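Local coordinates for uncharacterized protein VP1736 (PDB 3LXQ) that is of unknown function but carries a sulfatase-family domain of the alkaline phosphatase clan, with an alpha/beta fold built round a large mixed beta-sheet, at residues L88-Q93 against I299-A304; Q99-L104 against N112-M117; E119-T124 against A325-K330; M126-T131 against F321-L326; D337-N342 against R365-P370. All blocks are in the same frame, centred on the assembly; numbering follows the deposited sequence.

Contacts 1, 3, 4 and 5 all reach one mixed sheet, and contact 2 ties a loop to helix 111-118 beside it. Strand 87-93 pairs with 298-304 in contact 1; strand 298-304 in turn lies antiparallel to 322-328, which pairs with 121-127 in contacts 3 and 4. Contact 5 lies beyond, where strand 341-342 runs parallel to 121-127. Along the chain contact 2 comes early, between the two strands of contact 1, and contact 5 last. Centres of contacts 1 and 3 are about 10 Å apart, those of contacts 2 and 5 about 20 Å. Contacts 3 and 4 share A325 and L326. In contacts 1, 3 and 4 segments some 200 residues apart thus become neighbours in the core.

Contact 1. Residues L88-Q93 against I299-A304; sequences LVILLQ and IFIVIA
L88 begins the pairing with its side chain on the sheet face it shares with I90 and L92; CG is anti to the backbone N (chi1 175°), and CD1 is 4.4 Å from CG2 of I299. V89 sits on the other face, where a beta-branched residue suits an extended chain. Its N donates to the O of I299 at 2.9 Å, nearly along the C=O axis, and its own O accepts from the N of I301. CG1 of V89 lies alongside the phenyl of F300, 3.6 Å from CD2, the two side chains pointing the same way. I90 repeats this on its own face: CG1 packs 3.6 Å from CG2 of I301, a methyl held in the crowded position between N and carbonyl carbon. The N of L91 donates to the O of I301, whereas the return bond from the N of I303 to the O of L91 is weak at 3.4 Å. L92 brings CD1 to 3.4 Å from the O of I303. Q93 closes the run; its N meets I303 O at 2.7 Å from above the carbonyl plane, and its bent chain carries NE2 back to the O of L91 and to the hydroxyl of Y224. With strand 241-246 bonded along the other edge of 88-93 and helix 346-353 packed on I301 and I303, this is the buried parallel pairing of an alpha/beta sheet, as in the alkaline phosphatase clan.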
# COMPACT_ATOMS: atom_id res chain seq x y z
N LEU A 88 -2.09 7.50 13.24
CA LEU A 88 -1.66 6.60 12.17
C LEU A 88 -0.71 7.25 11.16
O LEU A 88 -1.06 8.20 10.47
CB LEU A 88 -2.87 6.00 11.45
CG LEU A 88 -2.59 5.14 10.22
CD1 LEU A 88 -1.82 3.87 10.56
CD2 LEU A 88 -3.90 4.82 9.53
N VAL A 89 0.51 6.71 11.09
CA VAL A 89 1.54 7.24 10.21
C VAL A 89 1.87 6.17 9.17
O VAL A 89 2.30 5.06 9.52
CB VAL A 89 2.79 7.69 11.00
CG1 VAL A 89 3.97 7.93 10.09
CG2 VAL A 89 2.49 8.95 11.82
N ILE A 90 1.63 6.50 7.90
CA ILE A 90 2.00 5.64 6.79
C ILE A 90 3.26 6.20 6.10
O ILE A 90 3.25 7.32 5.60
CB ILE A 90 0.85 5.52 5.76
CG1 ILE A 90 -0.38 4.83 6.39
CG2 ILE A 90 1.32 4.74 4.50
CD1 ILE A 90 -1.65 4.86 5.51
N LEU A 91 4.33 5.42 6.09
CA LEU A 91 5.60 5.86 5.52
C LEU A 91 5.77 5.08 4.23
O LEU A 91 6.36 3.99 4.23
CB LEU A 91 6.77 5.61 6.47
CG LEU A 91 6.64 6.20 7.88
CD1 LEU A 91 7.78 5.70 8.80
CD2 LEU A 91 6.61 7.72 7.83
N LEU A 92 5.23 5.64 3.15
CA LEU A 92 5.20 4.98 1.84
C LEU A 92 6.55 5.09 1.14
O LEU A 92 7.12 6.18 1.01
CB LEU A 92 4.04 5.52 0.98
CG LEU A 92 3.74 4.85 -0.38
CD1 LEU A 92 3.36 3.40 -0.25
CD2 LEU A 92 2.64 5.60 -1.14
N GLN A 93 7.08 3.95 0.73
CA GLN A 93 8.44 3.88 0.25
C GLN A 93 8.46 3.74 -1.26
O GLN A 93 8.11 2.68 -1.81
CB GLN A 93 9.18 2.71 0.91
CG GLN A 93 9.12 2.72 2.42
CD GLN A 93 9.85 3.91 3.02
OE1 GLN A 93 10.96 4.22 2.61
NE2 GLN A 93 9.22 4.58 3.98
N ILE A 299 0.76 4.27 15.57
CA ILE A 299 1.08 3.11 14.76
C ILE A 299 1.73 3.59 13.47
O ILE A 299 1.21 4.49 12.80
CB ILE A 299 -0.18 2.26 14.42
CG1 ILE A 299 -0.84 1.69 15.68
CG2 ILE A 299 0.14 1.15 13.39
CD1 ILE A 299 -0.01 0.68 16.46
N PHE A 300 2.87 2.97 13.13
CA PHE A 300 3.62 3.29 11.94
C PHE A 300 3.60 2.09 11.00
O PHE A 300 3.66 0.95 11.45
CB PHE A 300 5.08 3.63 12.29
CG PHE A 300 5.22 4.80 13.23
CD1 PHE A 300 5.14 4.63 14.61
CD2 PHE A 300 5.47 6.08 12.74
CE1 PHE A 300 5.28 5.71 15.49
CE2 PHE A 300 5.61 7.18 13.61
CZ PHE A 300 5.51 6.99 14.98
N ILE A 301 3.50 2.36 9.70
CA ILE A 301 3.68 1.31 8.72
C ILE A 301 4.76 1.71 7.71
O ILE A 301 4.72 2.78 7.17
CB ILE A 301 2.31 0.82 8.07
CG1 ILE A 301 2.53 -0.36 7.13
CG2 ILE A 301 1.57 1.95 7.34
CD1 ILE A 301 1.24 -1.03 6.71
N VAL A 302 5.74 0.85 7.51
CA VAL A 302 6.73 1.05 6.45
C VAL A 302 6.31 0.11 5.34
O VAL A 302 6.34 -1.10 5.51
CB VAL A 302 8.16 0.68 6.87
CG1 VAL A 302 9.14 0.89 5.69
CG2 VAL A 302 8.62 1.47 8.11
N ILE A 303 5.91 0.67 4.20
CA ILE A 303 5.45 -0.14 3.08
C ILE A 303 5.80 0.54 1.74
O ILE A 303 5.73 1.76 1.63
CB ILE A 303 3.92 -0.48 3.20
CG1 ILE A 303 3.54 -1.63 2.26
CG2 ILE A 303 3.05 0.77 3.01
CD1 ILE A 303 2.14 -2.20 2.47
N ALA A 304 6.20 -0.26 0.75
CA ALA A 304 6.46 0.29 -0.58
C ALA A 304 5.16 0.58 -1.34
O ALA A 304 4.08 0.09 -0.97
CB ALA A 304 7.36 -0.65 -1.39

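Contact 2. Residues Q99-L104 against N112-M117; sequences QFVGSL and NLDELM
A helix side chain here holds the backbone of a preceding loop: D114, in helix 111-118, reaches into the turn around G102 and S103 within the sulfatase-family domain. Hydrogen bonds carry the contact. OD1 of D114 accepts from the N of S103 at 2.8 Å, with an N-H...O angle of 154°, and from the OG of S103 at 3.0 Å. Both donors approach from above the carboxylate plane. The S103 hydroxyl can do this because chi1 of 65° sets OG between the backbone N and the carbonyl carbon, so that OG and the backbone N can both reach OD1. T110 adds a third donor to OD1 through its hydroxyl, which also accepts from the N of G102, fastening loop to helix start. An aspartate suits this place, being short and rich in acceptors.

Close packing explains the glycine: CA of G102 lies 3.4 Å from OD2 of D114, and a side chain there would run into that oxygen. Apolar contacts are looser. CG1 of V101 approaches CD2 of L113 at 4.4 Å, and both V101 and L104 also rest on P324 of strand 322-328. Selenomethionine M117 is bent at chi2 and chi3, so its chain folds past the serine and crosses L104 at about a right angle. CD1 of L104 stands 4.1 Å from SE of M117, while CG of M117 lies 3.5 Å from OG of S103.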
# COMPACT_ATOMS: atom_id res chain seq x y z
N GLN A 99 13.43 -7.03 -3.62
CA GLN A 99 14.75 -7.28 -4.20
C GLN A 99 15.85 -6.40 -3.58
O GLN A 99 17.03 -6.75 -3.62
CB GLN A 99 14.72 -7.14 -5.73
CG GLN A 99 14.50 -5.71 -6.26
CD GLN A 99 14.50 -5.61 -7.79
OE1 GLN A 99 15.27 -6.27 -8.47
NE2 GLN A 99 13.64 -4.75 -8.32
N PHE A 100 15.44 -5.26 -3.02
CA PHE A 100 16.37 -4.32 -2.39
C PHE A 100 16.40 -4.44 -0.87
O PHE A 100 17.03 -3.62 -0.20
CB PHE A 100 16.02 -2.87 -2.76
CG PHE A 100 15.88 -2.62 -4.24
CD1 PHE A 100 16.98 -2.70 -5.09
CD2 PHE A 100 14.63 -2.28 -4.77
CE1 PHE A 100 16.84 -2.45 -6.47
CE2 PHE A 100 14.48 -2.04 -6.15
CZ PHE A 100 15.59 -2.13 -7.00
N VAL A 101 15.72 -5.45 -0.32
CA VAL A 101 15.63 -5.62 1.13
C VAL A 101 16.42 -6.84 1.65
O VAL A 101 16.08 -7.99 1.36
CB VAL A 101 14.16 -5.66 1.65
CG1 VAL A 101 14.14 -5.67 3.17
CG2 VAL A 101 13.37 -4.48 1.12
N GLY A 102 17.46 -6.56 2.44
CA GLY A 102 18.29 -7.61 3.03
C GLY A 102 17.50 -8.64 3.83
O GLY A 102 17.64 -9.84 3.59
N SER A 103 16.66 -8.17 4.75
CA SER A 103 15.87 -9.06 5.60
C SER A 103 14.86 -9.90 4.81
O SER A 103 14.34 -10.89 5.32
CB SER A 103 15.17 -8.30 6.73
OG SER A 103 14.21 -7.38 6.23
N LEU A 104 14.59 -9.52 3.56
CA LEU A 104 13.69 -10.29 2.69
C LEU A 104 14.45 -11.08 1.63
O LEU A 104 13.87 -11.55 0.65
CB LEU A 104 12.64 -9.38 2.05
CG LEU A 104 11.38 -8.99 2.85
CD1 LEU A 104 11.69 -8.36 4.22
CD2 LEU A 104 10.53 -8.05 2.03
N ASN A 112 19.07 -0.50 8.22
CA ASN A 112 18.19 0.14 9.20
C ASN A 112 16.81 -0.52 9.24
O ASN A 112 16.30 -0.80 10.32
CB ASN A 112 18.04 1.64 8.96
CG ASN A 112 19.32 2.41 9.26
OD1 ASN A 112 19.88 2.33 10.36
ND2 ASN A 112 19.79 3.18 8.28
N LEU A 113 16.22 -0.75 8.07
CA LEU A 113 14.90 -1.40 8.00
C LEU A 113 14.95 -2.84 8.50
O LEU A 113 14.08 -3.25 9.25
CB LEU A 113 14.30 -1.35 6.58
CG LEU A 113 12.88 -1.91 6.38
CD1 LEU A 113 11.84 -1.11 7.16
CD2 LEU A 113 12.52 -1.99 4.90
N ASP A 114 15.99 -3.57 8.11
CA ASP A 114 16.20 -4.96 8.54
C ASP A 114 16.14 -5.10 10.06
O ASP A 114 15.54 -6.04 10.59
CB ASP A 114 17.57 -5.46 8.07
CG ASP A 114 17.60 -5.79 6.59
OD1 ASP A 114 16.59 -5.56 5.88
OD2 ASP A 114 18.65 -6.29 6.15
N GLU A 115 16.79 -4.16 10.74
CA GLU A 115 16.85 -4.12 12.20
C GLU A 115 15.48 -3.83 12.78
O GLU A 115 15.04 -4.50 13.70
CB GLU A 115 17.86 -3.06 12.64
CG GLU A 115 18.22 -3.12 14.11
CD GLU A 115 19.11 -4.31 14.44
OE1 GLU A 115 18.70 -5.46 14.17
OE2 GLU A 115 20.22 -4.08 14.97
N LEU A 116 14.80 -2.82 12.21
CA LEU A 116 13.45 -2.44 12.62
C LEU A 116 12.41 -3.55 12.37
O LEU A 116 11.37 -3.62 13.04
CB LEU A 116 13.03 -1.17 11.89
CG LEU A 116 13.78 0.11 12.26
CD1 LEU A 116 13.71 1.11 11.11
CD2 LEU A 116 13.22 0.71 13.55
N MSE A 117 12.71 -4.41 11.40
CA MSE A 117 11.86 -5.56 11.05
C MSE A 117 11.73 -6.53 12.20
O MSE A 117 10.66 -7.07 12.45
CB MSE A 117 12.43 -6.29 9.83
CG MSE A 117 12.35 -5.53 8.53
SE MSE A 117 10.81 -6.02 7.45
CE MSE A 117 9.39 -5.34 8.53

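Contact 3. Residues E119-T124 against A325-K330; sequences EGWQFT and ALIIGK
W121, F123 and I327 share one face of an antiparallel pair, and the way they turn sets its packing. W121 and I327 are directly opposite in a hydrogen-bonded pair and run side by side in the same direction, CE3 of the indole 4.0 Å from CD1 of I327. F123 comes at that isoleucine obliquely: with CG anti to the carbonyl carbon (chi1 -64°), its ring brings CE1 to 3.8 Å from the same CD1, which meets the ring at its edge. The phenyl also leans over the indole, with CZ of F123 3.4 Å above the W121 ring plane, offset toward the rim. The delta methyl at the tip of isoleucine is thus shared by two aromatic rings. Further along, A325 offers just CB, 3.8 Å from CD1 of F123.

The backbone holds this arrangement in register. N of W121 bonds to O of I327 and N of I327 to O of W121, each at 2.9 Å, and N of F123 bonds to O of A325. G120 has no side chain, and a CB there would collide with O of I327 and CD2 of L326.

On the face of Q122 and L326, M117 of helix 111-118 packs against both residues. Helix 346-353 covers W121, F123 and I327 on the other, while strand 298-304 flanks 325-328 and strand 335-337 flanks 121-123.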
# COMPACT_ATOMS: atom_id res chain seq x y z
N GLU A 119 11.92 -5.72 15.18
CA GLU A 119 11.24 -5.00 16.26
C GLU A 119 9.72 -4.93 16.10
O GLU A 119 9.05 -4.38 16.97
CB GLU A 119 11.84 -3.60 16.42
CG GLU A 119 13.28 -3.61 16.96
CD GLU A 119 14.00 -2.29 16.81
OE1 GLU A 119 15.21 -2.30 16.50
OE2 GLU A 119 13.36 -1.23 17.01
N GLY A 120 9.18 -5.50 15.02
CA GLY A 120 7.73 -5.42 14.81
C GLY A 120 7.03 -6.50 14.00
O GLY A 120 7.52 -7.62 13.84
N TRP A 121 5.86 -6.13 13.48
CA TRP A 121 5.03 -7.00 12.66
C TRP A 121 5.49 -6.92 11.19
O TRP A 121 5.16 -5.97 10.46
CB TRP A 121 3.57 -6.61 12.85
CG TRP A 121 2.53 -7.52 12.22
CD1 TRP A 121 2.73 -8.68 11.52
CD2 TRP A 121 1.11 -7.33 12.27
NE1 TRP A 121 1.53 -9.22 11.12
CE2 TRP A 121 0.52 -8.41 11.57
CE3 TRP A 121 0.27 -6.36 12.82
CZ2 TRP A 121 -0.85 -8.53 11.40
CZ3 TRP A 121 -1.10 -6.49 12.67
CH2 TRP A 121 -1.65 -7.56 11.96
N GLN A 122 6.27 -7.91 10.78
CA GLN A 122 6.93 -7.96 9.48
C GLN A 122 6.12 -8.87 8.59
O GLN A 122 5.73 -9.97 9.02
CB GLN A 122 8.36 -8.50 9.67
CG GLN A 122 9.00 -9.16 8.45
CD GLN A 122 10.31 -9.87 8.79
OE1 GLN A 122 10.78 -9.82 9.93
NE2 GLN A 122 10.91 -10.52 7.79
N PHE A 123 5.82 -8.43 7.37
CA PHE A 123 5.05 -9.27 6.44
C PHE A 123 6.00 -9.79 5.37
O PHE A 123 6.59 -9.00 4.64
CB PHE A 123 3.92 -8.47 5.78
CG PHE A 123 2.87 -7.97 6.73
CD1 PHE A 123 3.08 -6.81 7.48
CD2 PHE A 123 1.67 -8.64 6.87
CE1 PHE A 123 2.08 -6.34 8.35
CE2 PHE A 123 0.67 -8.18 7.74
CZ PHE A 123 0.88 -7.04 8.48
N THR A 124 6.16 -11.10 5.28
CA THR A 124 7.17 -11.67 4.39
C THR A 124 6.57 -12.09 3.06
O THR A 124 7.30 -12.45 2.14
CB THR A 124 7.91 -12.89 5.01
OG1 THR A 124 7.00 -14.00 5.11
CG2 THR A 124 8.47 -12.54 6.38
N ALA A 325 6.69 -4.85 4.16
CA ALA A 325 5.67 -4.16 4.92
C ALA A 325 5.98 -4.41 6.37
O ALA A 325 6.27 -5.54 6.75
CB ALA A 325 4.27 -4.68 4.58
N LEU A 326 5.95 -3.35 7.16
CA LEU A 326 6.27 -3.42 8.57
C LEU A 326 5.31 -2.56 9.35
O LEU A 326 5.15 -1.38 9.05
CB LEU A 326 7.71 -2.93 8.80
CG LEU A 326 8.49 -3.01 10.13
CD1 LEU A 326 8.68 -1.63 10.71
CD2 LEU A 326 7.91 -3.96 11.17
N ILE A 327 4.67 -3.14 10.35
CA ILE A 327 3.87 -2.35 11.26
C ILE A 327 4.62 -2.33 12.58
O ILE A 327 5.00 -3.37 13.12
CB ILE A 327 2.43 -2.88 11.41
CG1 ILE A 327 1.68 -2.84 10.06
CG2 ILE A 327 1.67 -2.09 12.49
CD1 ILE A 327 0.28 -3.46 10.10
N ILE A 328 4.85 -1.13 13.08
CA ILE A 328 5.69 -0.94 14.25
C ILE A 328 5.07 0.14 15.12
O ILE A 328 4.41 1.07 14.63
CB ILE A 328 7.16 -0.63 13.84
CG1 ILE A 328 8.09 -0.62 15.05
CG2 ILE A 328 7.25 0.66 13.01
CD1 ILE A 328 9.59 -0.72 14.69
N GLY A 329 5.26 -0.01 16.43
CA GLY A 329 4.71 0.92 17.38
C GLY A 329 4.73 0.26 18.73
O GLY A 329 4.85 -0.96 18.82
N LYS A 330 4.62 1.08 19.77
CA LYS A 330 4.45 0.61 21.14
C LYS A 330 3.24 -0.33 21.21
O LYS A 330 2.19 -0.05 20.62
CB LYS A 330 4.26 1.80 22.08

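Contact 4. Residues M126-T131 against F321-L326; sequences MYATGT and FHIPAL
Two chi1 settings bring the aromatic groups together: Y127 has CG anti to the carbonyl carbon (chi1 -64°), while H322 has CG anti to the backbone N (chi1 -170°). CE2 of the Y127 phenol lies 3.6 Å from CB of H322. CD2 of the imidazole stands over one face of the phenol near its rim; the planes are 26° apart but slid so far that the rings barely overlap. O of M126 lies at the edge of the imidazole, in its plane, and NE2 of H322 donates to O of T124, fixing how the ring is turned.

The pairing continues the antiparallel strands 121-127 and 322-328 of the mixed sheet past a break in each. N of A128 donates to O of F321 at 2.8 Å, and N of I323 to O of M126 at 3.0 Å. Just beyond, water 1 accepts from N of M126 and donates to O of I323.

Apolar groups make up the rest. CG1 of I323, in the crowded position between N and carbonyl carbon, lies 3.7 Å from CG of selenomethionine M126, which also packs on CB of A325. The large flat ring of F321 suits its place beside 128-131, CZ 3.7 Å from CG2 of T131, and strand 377-382 touches it too. The buried O of A128 finds no polar partner, though CD2 of F321 lies 3.4 Å from it.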
# COMPACT_ATOMS: atom_id res chain seq x y z
N MSE A 126 3.98 -10.01 1.41
CA MSE A 126 3.22 -8.83 1.02
C MSE A 126 3.41 -8.49 -0.46
O MSE A 126 4.53 -8.45 -0.96
CB MSE A 126 3.66 -7.63 1.86
CG MSE A 126 2.89 -6.35 1.58
SE MSE A 126 0.98 -6.46 1.98
CE MSE A 126 1.10 -7.10 3.82
N TYR A 127 2.29 -8.25 -1.15
CA TYR A 127 2.34 -7.88 -2.57
C TYR A 127 1.59 -6.61 -2.88
O TYR A 127 0.48 -6.37 -2.39
CB TYR A 127 1.83 -9.04 -3.44
CG TYR A 127 2.72 -10.24 -3.32
CD1 TYR A 127 2.56 -11.15 -2.27
CD2 TYR A 127 3.74 -10.46 -4.24
CE1 TYR A 127 3.39 -12.24 -2.13
CE2 TYR A 127 4.57 -11.57 -4.12
CZ TYR A 127 4.39 -12.46 -3.06
OH TYR A 127 5.23 -13.55 -2.92
N ALA A 128 2.22 -5.77 -3.70
CA ALA A 128 1.55 -4.60 -4.25
C ALA A 128 0.52 -5.10 -5.25
O ALA A 128 0.70 -6.16 -5.85
CB ALA A 128 2.56 -3.65 -4.92
N THR A 129 -0.59 -4.37 -5.38
CA THR A 129 -1.60 -4.64 -6.40
C THR A 129 -1.19 -4.08 -7.77
O THR A 129 -1.74 -4.48 -8.81
CB THR A 129 -2.95 -4.03 -6.03
OG1 THR A 129 -2.77 -2.62 -5.88
CG2 THR A 129 -3.50 -4.62 -4.73
N GLY A 130 -0.22 -3.16 -7.77
CA GLY A 130 0.26 -2.55 -9.01
C GLY A 130 1.75 -2.33 -9.16
O GLY A 130 2.56 -2.84 -8.36
N THR A 131 2.11 -1.59 -10.23
CA THR A 131 3.49 -1.25 -10.55
C THR A 131 3.77 0.25 -10.52
O THR A 131 4.93 0.67 -10.67
CB THR A 131 3.89 -1.76 -11.94
OG1 THR A 131 3.05 -1.15 -12.94
CG2 THR A 131 3.77 -3.27 -11.99
N PHE A 321 6.13 -7.79 -7.64
CA PHE A 321 5.08 -7.15 -6.84
C PHE A 321 5.39 -7.34 -5.36
O PHE A 321 4.71 -6.78 -4.48
CB PHE A 321 3.71 -7.73 -7.21
CG PHE A 321 3.25 -7.33 -8.59
CD1 PHE A 321 3.70 -8.01 -9.72
CD2 PHE A 321 2.37 -6.27 -8.76
CE1 PHE A 321 3.29 -7.64 -11.00
CE2 PHE A 321 1.95 -5.90 -10.02
CZ PHE A 321 2.40 -6.59 -11.15
N HIS A 322 6.44 -8.12 -5.09
CA HIS A 322 6.82 -8.46 -3.74
C HIS A 322 7.50 -7.27 -3.05
O HIS A 322 8.44 -6.68 -3.58
CB HIS A 322 7.68 -9.73 -3.74
CG HIS A 322 7.94 -10.30 -2.38
ND1 HIS A 322 9.08 -11.04 -2.09
CD2 HIS A 322 7.22 -10.26 -1.23
CE1 HIS A 322 9.04 -11.42 -0.83
NE2 HIS A 322 7.93 -10.96 -0.28
N ILE A 323 6.98 -6.91 -1.88
CA ILE A 323 7.35 -5.66 -1.24
C ILE A 323 7.47 -5.88 0.26
O ILE A 323 6.86 -6.80 0.80
CB ILE A 323 6.32 -4.52 -1.54
CG1 ILE A 323 4.88 -4.95 -1.26
CG2 ILE A 323 6.41 -4.08 -2.99
CD1 ILE A 323 3.91 -3.77 -1.04
N PRO A 324 8.29 -5.06 0.93
CA PRO A 324 8.32 -5.09 2.39
C PRO A 324 7.09 -4.42 2.97
O PRO A 324 6.49 -3.55 2.35
CB PRO A 324 9.56 -4.27 2.73
CG PRO A 324 9.69 -3.30 1.59
CD PRO A 324 9.24 -4.07 0.38
N ALA A 325 6.69 -4.85 4.16
CA ALA A 325 5.67 -4.16 4.92
C ALA A 325 5.98 -4.41 6.37
O ALA A 325 6.27 -5.54 6.75
CB ALA A 325 4.27 -4.68 4.58
N LEU A 326 5.95 -3.35 7.16
CA LEU A 326 6.27 -3.42 8.57
C LEU A 326 5.31 -2.56 9.35
O LEU A 326 5.15 -1.38 9.05
CB LEU A 326 7.71 -2.93 8.80
CG LEU A 326 8.49 -3.01 10.13
CD1 LEU A 326 8.68 -1.63 10.71
CD2 LEU A 326 7.91 -3.96 11.17
O HOH W 1 6.79 -9.31 1.85

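Contact 5. Residues D337-N342 against R365-P370; sequences DDRIAN and RDLTKP
Charged and polar bonds centre on the guanidinium of R339. Within its own segment it makes a side-on salt bridge with D337, NE to OD1 and NH2 to OD2, each at 3.1 Å and each on a syn lone pair. Across the contact NH2 donates to O of L367 at 2.6 Å, in the carbonyl plane and on a lone pair, and NH1 donates to O of K369 at 3.1 Å from above that carbonyl's plane. Arginine suits the place because its flat group sends donors to a carboxylate and two carbonyls in one plane, with a bend at chi3 (-57°) turning it there. The second partner of D337 OD2, the indole NE1 of W121, probably helps to hold the carboxylate in position.

Two Asx turns shape the two segments: OD1 of D337 accepts from N of R339, and OD1 of D366 from N of T368 within a type I turn, D366 to K369, that presents the L367 carbonyl.

Apolar packing is slighter. CD2 of L367 lies over the centre of the guanidinium face, 4.1 Å from CZ of R339. CD1 of L367 reaches 3.8 Å from CB of A341 on strand 341-342. Water 2 accepts from NH1 of R365 and gives a weak bond to O of I340.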
# COMPACT_ATOMS: atom_id res chain seq x y z
N ASP A 337 5.11 -12.68 9.95
CA ASP A 337 3.80 -13.05 9.40
C ASP A 337 3.97 -13.44 7.93
O ASP A 337 4.21 -12.61 7.06
CB ASP A 337 2.86 -11.85 9.55
CG ASP A 337 1.41 -12.15 9.14
OD1 ASP A 337 1.12 -13.19 8.52
OD2 ASP A 337 0.55 -11.29 9.43
N ASP A 338 3.83 -14.73 7.66
CA ASP A 338 4.07 -15.26 6.33
C ASP A 338 2.77 -15.36 5.50
O ASP A 338 2.77 -15.96 4.42
CB ASP A 338 4.78 -16.62 6.41
CG ASP A 338 6.09 -16.57 7.22
OD1 ASP A 338 6.88 -15.61 7.06
OD2 ASP A 338 6.34 -17.50 8.03
N ARG A 339 1.67 -14.78 5.99
CA ARG A 339 0.38 -14.91 5.27
C ARG A 339 0.36 -14.06 4.01
O ARG A 339 0.68 -12.87 4.07
CB ARG A 339 -0.82 -14.55 6.18
CG ARG A 339 -1.06 -15.51 7.37
CD ARG A 339 -2.19 -15.02 8.30
NE ARG A 339 -1.95 -13.68 8.84
CZ ARG A 339 -2.81 -12.98 9.59
NH1 ARG A 339 -4.00 -13.47 9.92
NH2 ARG A 339 -2.46 -11.78 10.02
N ILE A 340 0.02 -14.66 2.87
CA ILE A 340 -0.03 -13.90 1.61
C ILE A 340 -1.06 -12.79 1.76
O ILE A 340 -2.21 -13.04 2.15
CB ILE A 340 -0.37 -14.77 0.36
CG1 ILE A 340 0.51 -16.01 0.29
CG2 ILE A 340 -0.17 -13.94 -0.93
CD1 ILE A 340 -0.00 -17.04 -0.66
N ALA A 341 -0.65 -11.57 1.43
CA ALA A 341 -1.51 -10.39 1.56
C ALA A 341 -1.18 -9.36 0.48
O ALA A 341 -0.17 -9.48 -0.22
CB ALA A 341 -1.36 -9.79 2.95
N ASN A 342 -2.06 -8.37 0.34
CA ASN A 342 -1.89 -7.23 -0.56
C ASN A 342 -1.79 -5.98 0.27
O ASN A 342 -2.25 -5.95 1.40
CB ASN A 342 -3.11 -7.07 -1.46
CG ASN A 342 -2.97 -7.78 -2.80
OD1 ASN A 342 -3.94 -8.39 -3.27
ND2 ASN A 342 -1.81 -7.65 -3.44
N ARG A 365 -8.47 -7.39 3.91
CA ARG A 365 -8.58 -8.17 5.14
C ARG A 365 -8.04 -7.39 6.34
O ARG A 365 -7.05 -6.66 6.22
CB ARG A 365 -7.81 -9.48 5.01
CG ARG A 365 -8.48 -10.56 4.18
CD ARG A 365 -8.41 -10.31 2.66
NE ARG A 365 -8.99 -11.45 1.93
CZ ARG A 365 -8.34 -12.58 1.65
NH1 ARG A 365 -7.06 -12.72 1.98
NH2 ARG A 365 -8.97 -13.57 1.01
N ASP A 366 -8.72 -7.52 7.47
CA ASP A 366 -8.21 -7.05 8.75
C ASP A 366 -7.33 -8.17 9.26
O ASP A 366 -7.81 -9.20 9.74
CB ASP A 366 -9.36 -6.78 9.71
CG ASP A 366 -8.90 -6.39 11.13
OD1 ASP A 366 -7.68 -6.45 11.44
OD2 ASP A 366 -9.77 -6.04 11.95
N LEU A 367 -6.03 -7.98 9.14
CA LEU A 367 -5.11 -9.08 9.40
C LEU A 367 -4.72 -9.20 10.88
O LEU A 367 -3.89 -10.04 11.23
CB LEU A 367 -3.88 -8.99 8.49
CG LEU A 367 -4.22 -9.20 7.01
CD1 LEU A 367 -3.11 -8.70 6.10
CD2 LEU A 367 -4.60 -10.66 6.69
N THR A 368 -5.34 -8.37 11.72
CA THR A 368 -5.23 -8.54 13.16
C THR A 368 -6.06 -9.76 13.59
O THR A 368 -5.92 -10.25 14.70
CB THR A 368 -5.72 -7.31 13.97
OG1 THR A 368 -7.12 -7.12 13.75
CG2 THR A 368 -4.94 -6.04 13.61
N LYS A 369 -6.91 -10.22 12.67
CA LYS A 369 -7.80 -11.33 12.90
C LYS A 369 -7.37 -12.54 12.07
O LYS A 369 -6.66 -12.37 11.07
CB LYS A 369 -9.25 -10.93 12.57
CG LYS A 369 -9.75 -9.81 13.49
CD LYS A 369 -11.09 -9.26 13.07
CE LYS A 369 -11.61 -8.33 14.15
NZ LYS A 369 -12.66 -7.43 13.64
N PRO A 370 -7.80 -13.75 12.49
CA PRO A 370 -7.39 -14.99 11.82
C PRO A 370 -7.78 -15.02 10.36
O PRO A 370 -8.79 -14.46 9.96
CB PRO A 370 -8.18 -16.07 12.59
CG PRO A 370 -8.42 -15.49 13.92
CD PRO A 370 -8.68 -14.03 13.64
O HOH W 2 -4.84 -11.21 3.01